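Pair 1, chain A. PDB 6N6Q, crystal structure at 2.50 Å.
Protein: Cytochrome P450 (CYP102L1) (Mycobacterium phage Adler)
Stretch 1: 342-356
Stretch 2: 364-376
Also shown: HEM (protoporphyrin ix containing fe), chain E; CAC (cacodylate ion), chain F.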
# COMPACT_ATOMS: atom_id res chain seq x y z
N TRP A 342 10.11 -7.22 2.19
CA TRP A 342 9.42 -6.30 3.10
C TRP A 342 8.07 -5.93 2.50
O TRP A 342 7.94 -4.90 1.83
CB TRP A 342 10.26 -5.06 3.37
CG TRP A 342 11.49 -5.35 4.16
CD1 TRP A 342 12.76 -5.51 3.68
CD2 TRP A 342 11.58 -5.55 5.58
NE1 TRP A 342 13.63 -5.77 4.70
CE2 TRP A 342 12.93 -5.81 5.88
CE3 TRP A 342 10.65 -5.52 6.62
CZ2 TRP A 342 13.37 -6.04 7.18
CZ3 TRP A 342 11.09 -5.76 7.91
CH2 TRP A 342 12.44 -6.01 8.18
N PRO A 343 7.04 -6.74 2.73
CA PRO A 343 5.71 -6.39 2.24
C PRO A 343 5.12 -5.25 3.03
O PRO A 343 4.85 -5.39 4.23
CB PRO A 343 4.91 -7.69 2.41
CG PRO A 343 5.68 -8.52 3.41
CD PRO A 343 7.01 -7.87 3.68
N VAL A 344 4.94 -4.09 2.38
CA VAL A 344 4.45 -2.91 3.09
C VAL A 344 3.10 -3.18 3.73
O VAL A 344 2.79 -2.65 4.80
CB VAL A 344 4.40 -1.70 2.13
CG1 VAL A 344 5.81 -1.31 1.72
CG2 VAL A 344 3.55 -2.01 0.91
N ALA A 345 2.27 -4.01 3.10
CA ALA A 345 1.11 -4.57 3.77
C ALA A 345 1.52 -5.91 4.37
O ALA A 345 1.45 -6.94 3.70
CB ALA A 345 -0.06 -4.74 2.80
N PRO A 346 1.96 -5.93 5.63
CA PRO A 346 2.64 -7.12 6.16
C PRO A 346 1.73 -8.32 6.36
O PRO A 346 2.23 -9.42 6.60
CB PRO A 346 3.21 -6.63 7.49
CG PRO A 346 2.25 -5.58 7.93
CD PRO A 346 1.76 -4.90 6.67
N GLY A 347 0.41 -8.14 6.27
CA GLY A 347 -0.48 -9.27 6.45
C GLY A 347 -1.92 -8.84 6.33
O GLY A 347 -2.23 -7.65 6.17
N TYR A 348 -2.80 -9.83 6.42
CA TYR A 348 -4.24 -9.60 6.33
C TYR A 348 -4.95 -10.57 7.25
O TYR A 348 -4.40 -11.60 7.66
CB TYR A 348 -4.74 -9.76 4.88
CG TYR A 348 -4.29 -11.03 4.21
CD1 TYR A 348 -3.08 -11.08 3.53
CD2 TYR A 348 -5.07 -12.18 4.24
CE1 TYR A 348 -2.66 -12.24 2.91
CE2 TYR A 348 -4.66 -13.34 3.62
CZ TYR A 348 -3.45 -13.37 2.96
OH TYR A 348 -3.03 -14.52 2.34
N PHE A 349 -6.19 -10.23 7.59
CA PHE A 349 -7.00 -11.01 8.51
C PHE A 349 -8.07 -11.77 7.74
O PHE A 349 -8.76 -11.19 6.89
CB PHE A 349 -7.65 -10.12 9.57
CG PHE A 349 -6.68 -9.61 10.60
CD1 PHE A 349 -6.37 -10.39 11.71
CD2 PHE A 349 -6.09 -8.37 10.47
CE1 PHE A 349 -5.48 -9.92 12.67
CE2 PHE A 349 -5.20 -7.90 11.42
CZ PHE A 349 -4.89 -8.68 12.52
N ARG A 350 -8.21 -13.06 8.03
CA ARG A 350 -9.22 -13.89 7.41
C ARG A 350 -10.15 -14.45 8.47
O ARG A 350 -9.80 -14.52 9.65
CB ARG A 350 -8.59 -15.03 6.61
CG ARG A 350 -7.63 -14.57 5.52
CD ARG A 350 -7.87 -15.33 4.23
NE ARG A 350 -8.84 -14.66 3.37
CZ ARG A 350 -9.55 -15.27 2.44
NH1 ARG A 350 -9.43 -16.58 2.25
NH2 ARG A 350 -10.41 -14.58 1.69
N GLN A 351 -11.35 -14.84 8.04
CA GLN A 351 -12.35 -15.40 8.94
C GLN A 351 -13.01 -16.59 8.26
O GLN A 351 -13.07 -16.67 7.03
CB GLN A 351 -13.40 -14.36 9.35
CG GLN A 351 -14.29 -13.90 8.22
CD GLN A 351 -15.20 -12.76 8.62
OE1 GLN A 351 -14.95 -12.06 9.59
NE2 GLN A 351 -16.28 -12.57 7.87
N ALA A 352 -13.50 -17.52 9.08
CA ALA A 352 -14.07 -18.77 8.58
C ALA A 352 -15.53 -18.58 8.21
O ALA A 352 -16.33 -18.11 9.04
CB ALA A 352 -13.92 -19.88 9.62
N LYS A 353 -15.89 -18.94 6.98
CA LYS A 353 -17.28 -18.84 6.55
C LYS A 353 -18.13 -19.93 7.18
O LYS A 353 -19.34 -19.75 7.35
CB LYS A 353 -17.37 -18.91 5.02
CG LYS A 353 -16.63 -17.79 4.32
CD LYS A 353 -16.48 -18.06 2.83
CE LYS A 353 -17.82 -18.06 2.12
NZ LYS A 353 -17.67 -18.35 0.67
N GLN A 354 -17.53 -21.07 7.52
CA GLN A 354 -18.21 -22.18 8.16
C GLN A 354 -17.29 -22.76 9.22
O GLN A 354 -16.14 -22.36 9.36
CB GLN A 354 -18.60 -23.27 7.15
CG GLN A 354 -19.15 -22.75 5.83
CD GLN A 354 -19.04 -23.77 4.71
OE1 GLN A 354 -18.80 -23.42 3.55
NE2 GLN A 354 -19.22 -25.05 5.05
N ASP A 355 -17.81 -23.73 9.97
CA ASP A 355 -16.97 -24.51 10.87
C ASP A 355 -16.07 -25.40 10.02
O ASP A 355 -16.56 -26.30 9.32
CB ASP A 355 -17.82 -25.35 11.82
CG ASP A 355 -18.85 -24.52 12.56
OD1 ASP A 355 -19.10 -23.37 12.15
OD2 ASP A 355 -19.41 -25.03 13.56
N THR A 356 -14.76 -25.15 10.05
CA THR A 356 -13.82 -25.90 9.24
C THR A 356 -12.59 -26.23 10.08
O THR A 356 -12.49 -25.88 11.26
CB THR A 356 -13.41 -25.12 7.98
OG1 THR A 356 -12.87 -23.85 8.35
CG2 THR A 356 -14.59 -24.93 7.05
N ALA A 364 -9.25 -26.67 14.69
CA ALA A 364 -10.63 -26.45 14.30
C ALA A 364 -11.00 -24.98 14.47
O ALA A 364 -10.48 -24.29 15.36
CB ALA A 364 -11.58 -27.33 15.12
N PHE A 365 -11.90 -24.51 13.62
CA PHE A 365 -12.33 -23.11 13.66
C PHE A 365 -13.84 -23.05 13.47
O PHE A 365 -14.37 -23.55 12.47
CB PHE A 365 -11.62 -22.28 12.58
CG PHE A 365 -10.15 -22.12 12.82
CD1 PHE A 365 -9.68 -21.13 13.68
CD2 PHE A 365 -9.24 -22.95 12.19
CE1 PHE A 365 -8.33 -20.98 13.90
CE2 PHE A 365 -7.88 -22.80 12.41
CZ PHE A 365 -7.42 -21.81 13.27
N LYS A 366 -14.52 -22.45 14.44
CA LYS A 366 -15.94 -22.15 14.30
C LYS A 366 -16.11 -20.99 13.32
O LYS A 366 -15.21 -20.17 13.13
CB LYS A 366 -16.53 -21.81 15.68
CG LYS A 366 -17.92 -21.19 15.68
CD LYS A 366 -18.97 -22.11 15.08
CE LYS A 366 -20.31 -21.40 14.99
NZ LYS A 366 -20.16 -20.01 14.48
N LYS A 367 -17.28 -20.95 12.67
CA LYS A 367 -17.61 -19.84 11.78
C LYS A 367 -17.41 -18.50 12.49
O LYS A 367 -17.73 -18.35 13.67
CB LYS A 367 -19.06 -19.98 11.31
CG LYS A 367 -19.56 -18.81 10.47
CD LYS A 367 -21.03 -18.99 10.09
CE LYS A 367 -21.55 -17.76 9.36
NZ LYS A 367 -22.98 -17.90 8.98
N ASN A 368 -16.86 -17.54 11.74
CA ASN A 368 -16.53 -16.19 12.18
C ASN A 368 -15.32 -16.13 13.10
O ASN A 368 -15.02 -15.06 13.65
CB ASN A 368 -17.72 -15.49 12.86
CG ASN A 368 -18.81 -15.12 11.88
OD1 ASN A 368 -18.57 -14.96 10.68
ND2 ASN A 368 -20.03 -14.97 12.38
N ASP A 369 -14.60 -17.23 13.29
CA ASP A 369 -13.30 -17.16 13.93
C ASP A 369 -12.29 -16.59 12.95
O ASP A 369 -12.31 -16.90 11.76
CB ASP A 369 -12.85 -18.54 14.41
CG ASP A 369 -13.65 -19.04 15.59
OD1 ASP A 369 -14.23 -18.21 16.32
OD2 ASP A 369 -13.69 -20.27 15.80
N TRP A 370 -11.40 -15.73 13.46
CA TRP A 370 -10.49 -15.00 12.59
C TRP A 370 -9.04 -15.29 12.95
O TRP A 370 -8.70 -15.52 14.12
CB TRP A 370 -10.76 -13.48 12.65
CG TRP A 370 -10.90 -12.92 14.03
CD1 TRP A 370 -12.00 -13.00 14.84
CD2 TRP A 370 -9.93 -12.17 14.76
NE1 TRP A 370 -11.76 -12.36 16.03
CE2 TRP A 370 -10.50 -11.84 16.00
CE3 TRP A 370 -8.62 -11.75 14.48
CZ2 TRP A 370 -9.81 -11.11 16.97
CZ3 TRP A 370 -7.94 -11.03 15.44
CH2 TRP A 370 -8.54 -10.71 16.67
N VAL A 371 -8.19 -15.28 11.92
CA VAL A 371 -6.75 -15.48 12.06
C VAL A 371 -6.03 -14.39 11.28
O VAL A 371 -6.63 -13.63 10.52
CB VAL A 371 -6.30 -16.88 11.56
CG1 VAL A 371 -7.01 -17.98 12.34
CG2 VAL A 371 -6.56 -17.01 10.07
N PHE A 372 -4.72 -14.32 11.48
CA PHE A 372 -3.86 -13.35 10.81
C PHE A 372 -2.85 -14.11 9.97
O PHE A 372 -2.11 -14.96 10.48
CB PHE A 372 -3.15 -12.45 11.82
CG PHE A 372 -2.18 -11.48 11.21
CD1 PHE A 372 -2.64 -10.36 10.53
CD2 PHE A 372 -0.82 -11.67 11.32
CE1 PHE A 372 -1.75 -9.46 9.97
CE2 PHE A 372 0.08 -10.77 10.76
CZ PHE A 372 -0.39 -9.66 10.08
N VAL A 373 -2.81 -13.80 8.67
CA VAL A 373 -1.81 -14.34 7.77
C VAL A 373 -0.60 -13.41 7.81
O VAL A 373 -0.69 -12.25 7.39
CB VAL A 373 -2.35 -14.49 6.34
CG1 VAL A 373 -1.24 -14.88 5.39
CG2 VAL A 373 -3.48 -15.52 6.31
N ASN A 374 0.52 -13.90 8.33
CA ASN A 374 1.74 -13.11 8.45
C ASN A 374 2.51 -13.23 7.14
O ASN A 374 3.26 -14.19 6.93
CB ASN A 374 2.57 -13.58 9.63
CG ASN A 374 3.72 -12.65 9.96
OD1 ASN A 374 4.21 -11.91 9.10
ND2 ASN A 374 4.17 -12.67 11.21
N LEU A 375 2.32 -12.25 6.25
CA LEU A 375 3.01 -12.28 4.96
C LEU A 375 4.51 -12.08 5.12
O LEU A 375 5.30 -12.71 4.41
CB LEU A 375 2.43 -11.22 4.02
CG LEU A 375 1.04 -11.47 3.45
CD1 LEU A 375 0.53 -10.21 2.77
CD2 LEU A 375 1.07 -12.63 2.48
N HIS A 376 4.92 -11.20 6.03
CA HIS A 376 6.34 -10.95 6.23
C HIS A 376 7.08 -12.21 6.63
O HIS A 376 8.20 -12.46 6.18
CB HIS A 376 6.55 -9.85 7.27
CG HIS A 376 7.97 -9.71 7.72
ND1 HIS A 376 8.38 -9.99 9.01
CD2 HIS A 376 9.08 -9.34 7.05
CE1 HIS A 376 9.68 -9.78 9.11
NE2 HIS A 376 10.13 -9.39 7.93
CHA HEM E . -6.66 -3.98 -0.52
CHB HEM E . -1.80 -4.08 -0.50
CHC HEM E . -1.71 -0.20 -3.42
CHD HEM E . -6.50 0.32 -2.81
C1A HEM E . -5.36 -4.38 -0.27
C2A HEM E . -4.93 -5.54 0.48
C3A HEM E . -3.60 -5.57 0.49
C4A HEM E . -3.12 -4.42 -0.26
CMA HEM E . -2.73 -6.63 1.18
CAA HEM E . -5.85 -6.57 1.17
CBA HEM E . -6.20 -6.06 2.57
CGA HEM E . -6.94 -7.11 3.35
O1A HEM E . -7.07 -8.26 2.86
O2A HEM E . -7.40 -6.79 4.48
C1B HEM E . -1.35 -3.08 -1.33
C2B HEM E . 0.02 -2.87 -1.75
C3B HEM E . 0.05 -1.79 -2.56
C4B HEM E . -1.31 -1.29 -2.68
CMB HEM E . 1.19 -3.77 -1.29
CAB HEM E . 1.25 -1.12 -3.28
CBB HEM E . 2.53 -1.52 -3.19
C1C HEM E . -2.99 0.28 -3.54
C2C HEM E . -3.43 1.38 -4.38
C3C HEM E . -4.75 1.53 -4.22
C4C HEM E . -5.21 0.53 -3.27
CMC HEM E . -2.54 2.24 -5.30
CAC HEM E . -5.57 2.62 -4.96
CBC HEM E . -6.89 2.75 -4.83
C1D HEM E . -6.97 -0.80 -2.15
C2D HEM E . -8.35 -1.07 -1.79
C3D HEM E . -8.39 -2.25 -1.16
C4D HEM E . -7.05 -2.78 -1.09
CMD HEM E . -9.56 -0.15 -2.07
CAD HEM E . -9.66 -2.94 -0.60
CBD HEM E . -10.36 -3.72 -1.70
CGD HEM E . -11.55 -4.47 -1.14
O1D HEM E . -12.54 -4.67 -1.89
O2D HEM E . -11.50 -4.85 0.06
NA HEM E . -4.22 -3.72 -0.71
NB HEM E . -2.13 -2.10 -1.92
NC HEM E . -4.11 -0.21 -2.88
ND HEM E . -6.21 -1.86 -1.71
FE HEM E . -4.15 -1.89 -1.69
AS CAC F . -18.62 -9.30 8.20
O1 CAC F . -19.77 -8.75 7.03
O2 CAC F . -16.92 -9.20 7.93
C1 CAC F . -19.03 -8.44 9.86
C2 CAC F . -19.07 -11.12 8.61

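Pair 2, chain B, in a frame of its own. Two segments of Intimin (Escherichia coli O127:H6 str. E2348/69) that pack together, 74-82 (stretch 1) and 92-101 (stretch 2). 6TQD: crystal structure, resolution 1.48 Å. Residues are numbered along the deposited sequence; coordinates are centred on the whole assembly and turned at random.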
# COMPACT_ATOMS: atom_id res chain seq x y z
N SER B 74 -8.57 -2.43 2.79
CA SER B 74 -7.49 -3.22 3.37
C SER B 74 -6.33 -3.34 2.40
O SER B 74 -5.16 -3.10 2.76
CB SER B 74 -8.02 -4.60 3.75
OG SER B 74 -6.98 -5.55 3.75
N ASN B 75 -6.62 -3.76 1.17
CA ASN B 75 -5.62 -3.99 0.13
C ASN B 75 -4.62 -5.09 0.49
O ASN B 75 -3.56 -5.17 -0.11
CB ASN B 75 -4.92 -2.69 -0.28
CG ASN B 75 -5.89 -1.71 -0.86
OD1 ASN B 75 -6.48 -1.96 -1.92
ND2 ASN B 75 -6.10 -0.59 -0.16
N VAL B 76 -4.97 -5.93 1.46
CA VAL B 76 -4.20 -7.11 1.83
C VAL B 76 -5.07 -8.33 1.59
O VAL B 76 -6.22 -8.37 2.02
CB VAL B 76 -3.74 -7.04 3.29
CG1 VAL B 76 -2.94 -8.27 3.65
CG2 VAL B 76 -2.89 -5.81 3.53
N TYR B 77 -4.52 -9.32 0.89
CA TYR B 77 -5.28 -10.50 0.48
C TYR B 77 -4.51 -11.74 0.89
O TYR B 77 -3.35 -11.90 0.51
CB TYR B 77 -5.51 -10.49 -1.03
CG TYR B 77 -6.21 -9.23 -1.47
CD1 TYR B 77 -7.59 -9.14 -1.43
CD2 TYR B 77 -5.49 -8.13 -1.89
CE1 TYR B 77 -8.25 -7.99 -1.80
CE2 TYR B 77 -6.14 -6.97 -2.28
CZ TYR B 77 -7.51 -6.91 -2.23
OH TYR B 77 -8.16 -5.76 -2.60
N LYS B 78 -5.14 -12.60 1.67
CA LYS B 78 -4.52 -13.83 2.16
C LYS B 78 -5.07 -14.97 1.32
O LYS B 78 -6.29 -15.17 1.25
CB LYS B 78 -4.87 -14.06 3.63
CG LYS B 78 -4.43 -12.94 4.57
CD LYS B 78 -2.99 -13.02 5.00
CE LYS B 78 -2.65 -11.91 5.99
NZ LYS B 78 -1.21 -11.91 6.36
N VAL B 79 -4.17 -15.72 0.67
CA VAL B 79 -4.54 -16.86 -0.16
C VAL B 79 -3.71 -18.05 0.31
O VAL B 79 -2.70 -17.90 0.99
CB VAL B 79 -4.30 -16.60 -1.66
CG1 VAL B 79 -5.05 -15.34 -2.11
CG2 VAL B 79 -2.81 -16.45 -1.95
N THR B 80 -4.15 -19.25 -0.07
CA THR B 80 -3.49 -20.46 0.38
C THR B 80 -3.23 -21.40 -0.79
O THR B 80 -4.02 -21.49 -1.73
CB THR B 80 -4.27 -21.21 1.47
OG1 THR B 80 -5.63 -21.39 1.06
CG2 THR B 80 -4.21 -20.45 2.79
N ALA B 81 -2.13 -22.14 -0.70
CA ALA B 81 -1.75 -23.12 -1.70
C ALA B 81 -1.44 -24.44 -1.02
O ALA B 81 -0.79 -24.47 0.02
CB ALA B 81 -0.49 -22.70 -2.45
N ARG B 82 -1.86 -25.53 -1.64
CA ARG B 82 -1.58 -26.87 -1.18
C ARG B 82 -1.01 -27.65 -2.35
O ARG B 82 -1.60 -27.68 -3.43
CB ARG B 82 -2.86 -27.53 -0.66
CG ARG B 82 -2.65 -28.88 0.01
CD ARG B 82 -3.97 -29.54 0.38
NE ARG B 82 -4.72 -28.88 1.46
CZ ARG B 82 -4.49 -29.06 2.76
NH1 ARG B 82 -3.49 -29.83 3.17
NH2 ARG B 82 -5.27 -28.48 3.66
N ASN B 92 1.18 -29.13 3.64
CA ASN B 92 0.41 -28.15 4.38
C ASN B 92 -0.28 -27.20 3.40
O ASN B 92 0.14 -27.03 2.24
CB ASN B 92 1.35 -27.30 5.24
CG ASN B 92 1.97 -28.06 6.39
OD1 ASN B 92 1.36 -28.96 6.95
ND2 ASN B 92 3.19 -27.69 6.76
N ASN B 93 -1.35 -26.55 3.87
CA ASN B 93 -2.00 -25.47 3.13
C ASN B 93 -1.28 -24.19 3.56
O ASN B 93 -1.40 -23.76 4.70
CB ASN B 93 -3.49 -25.44 3.47
CG ASN B 93 -4.33 -24.81 2.38
OD1 ASN B 93 -3.88 -24.64 1.24
ND2 ASN B 93 -5.58 -24.52 2.71
N VAL B 94 -0.52 -23.61 2.64
CA VAL B 94 0.47 -22.59 2.98
C VAL B 94 -0.04 -21.22 2.60
O VAL B 94 -0.52 -21.00 1.48
CB VAL B 94 1.81 -22.90 2.28
CG1 VAL B 94 2.86 -21.88 2.65
CG2 VAL B 94 2.29 -24.30 2.65
N LEU B 95 0.14 -20.27 3.51
CA LEU B 95 -0.35 -18.92 3.34
C LEU B 95 0.60 -18.10 2.48
O LEU B 95 1.82 -18.14 2.64
CB LEU B 95 -0.47 -18.27 4.72
CG LEU B 95 -0.81 -16.78 4.78
CD1 LEU B 95 -2.19 -16.54 4.21
CD2 LEU B 95 -0.71 -16.30 6.21
N LEU B 96 0.01 -17.36 1.55
CA LEU B 96 0.68 -16.32 0.79
C LEU B 96 -0.12 -15.04 1.00
O LEU B 96 -1.34 -15.04 0.83
CB LEU B 96 0.71 -16.66 -0.69
CG LEU B 96 1.13 -15.59 -1.70
CD1 LEU B 96 2.58 -15.17 -1.49
CD2 LEU B 96 0.92 -16.05 -3.13
N THR B 97 0.56 -13.96 1.37
CA THR B 97 -0.06 -12.66 1.59
C THR B 97 0.31 -11.75 0.43
O THR B 97 1.49 -11.61 0.08
CB THR B 97 0.37 -12.06 2.92
OG1 THR B 97 0.04 -12.98 3.99
CG2 THR B 97 -0.31 -10.72 3.17
N ILE B 98 -0.71 -11.15 -0.18
CA ILE B 98 -0.55 -10.27 -1.33
C ILE B 98 -1.05 -8.89 -0.92
O ILE B 98 -2.21 -8.73 -0.52
CB ILE B 98 -1.33 -10.81 -2.55
CG1 ILE B 98 -0.78 -12.19 -2.94
CG2 ILE B 98 -1.29 -9.83 -3.72
CD1 ILE B 98 -1.68 -12.97 -3.87
N THR B 99 -0.17 -7.90 -1.02
CA THR B 99 -0.51 -6.52 -0.67
C THR B 99 -0.46 -5.68 -1.94
O THR B 99 0.52 -5.75 -2.70
CB THR B 99 0.47 -5.98 0.36
OG1 THR B 99 0.42 -6.82 1.53
CG2 THR B 99 0.09 -4.56 0.77
N VAL B 100 -1.48 -4.87 -2.14
CA VAL B 100 -1.67 -4.09 -3.35
C VAL B 100 -1.40 -2.63 -3.01
O VAL B 100 -2.00 -2.07 -2.08
CB VAL B 100 -3.10 -4.26 -3.90
CG1 VAL B 100 -3.33 -3.36 -5.10
CG2 VAL B 100 -3.33 -5.71 -4.27
N LEU B 101 -0.48 -2.03 -3.75
CA LEU B 101 -0.19 -0.61 -3.67
C LEU B 101 -0.83 0.11 -4.85
O LEU B 101 -1.08 -0.46 -5.91
CB LEU B 101 1.32 -0.38 -3.68
CG LEU B 101 2.11 -0.85 -2.46
CD1 LEU B 101 2.31 -2.36 -2.45
CD2 LEU B 101 3.45 -0.15 -2.39

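The sharpest difference lies at one matched position, A:Phe349 in pair 1 and B:Lys78 in pair 2. Their CA atoms fall 0.2 Å apart after superposition, and their side-chain centres also 0.2 Å apart. Both have chi1 in m, and both side chains end nearer the other strand than they start. Yet A:Phe349 makes an aromatic contact, while B:Lys78 makes a polar one. A:Phe372 CD1 lies over one face of the A:Phe349 ring, 3.4 Å from A:Phe349 CZ. B:Lys78 NZ donates a hydrogen bond to B:Thr97 OG1 at 2.9 Å. A:Phe372 and B:Thr97 are themselves matched.

The shared geometry is an antiparallel strand pair. The strand directions differ by 147° in pair 1 and 146° in pair 2. Fourteen central residues superpose with an RMSD of 0.7 Å. The middle of the backbone ladder is the same. A:Val373 N bonds A:Tyr348 O at 2.9 Å, and B:Ile98 N bonds B:Tyr77 O at 2.8 Å. A:Val371 N bonds A:Arg350 O at 2.9 Å, and B:Leu96 N bonds B:Val79 O at 2.8 Å. The return bond from A:Tyr348 N to A:Val373 O is weak at 3.4 Å; from B:Tyr77 N to B:Ile98 O it is 2.8 Å. The ends differ. A:Ala352 O accepts from A:Asn368 N at 2.8 Å, but B:Ala81 O accepts from B:Val94 N, the match of A:Asp369, at 2.8 Å. A:Pro346 O accepts from A:His376 N at 3.3 Å and weakly from A:Leu375 N at 2.9 Å; B:Asn75 O accepts from B:Val100 N at 2.9 Å.

The next matched pair on the face of A:Phe349 and B:Lys78 is A:Trp370 and B:Leu95. A:Trp370 CE3 lies 3.8 Å from A:Phe349 CD1, with the two rings oblique. B:Leu95 CD1 lies 3.7 Å from B:Lys78 CD. The lysine thus pairs an apolar contact along its chain with a hydrogen bond at its tip.

A:Gly347 matches B:Val76. An ideal CB on A:Gly347 would sit 2.3 Å from A:Phe372 CZ and 2.4 Å from A:Val373 O, both clashes. Ring and carbonyl both occupy the space a CB would need. In pair 2 B:Thr97 has no ring, and the backbone is shifted, with the matched CA atoms of A:Gly347 and B:Val76 1.4 Å apart. B:Val76 CG1 lies 3.6 Å from B:Thr97 CG2.

On the other face, A:Tyr348 and B:Tyr77 match but turn differently. A:Tyr348 has chi1 in p, and A:Val373 CB lies over its ring, 3.9 Å from the centroid. B:Tyr77 has chi1 in m. B:Val100 CG2 lies at the edge of the B:Tyr77 ring, 3.7 Å from B:Tyr77 CE2.

A:Arg350 and B:Val79 share that face. A:Arg350 CG lies 4.3 Å from A:Val373 CG2, and the end of A:Arg350 leads away; B:Val79 CG2 lies 4.1 Å from B:Ile98 CD1. A:Arg350 CB lies 4.5 Å from A:Val371 CG2, and B:Val79 CG2 lies 3.7 Å from B:Leu96 CB.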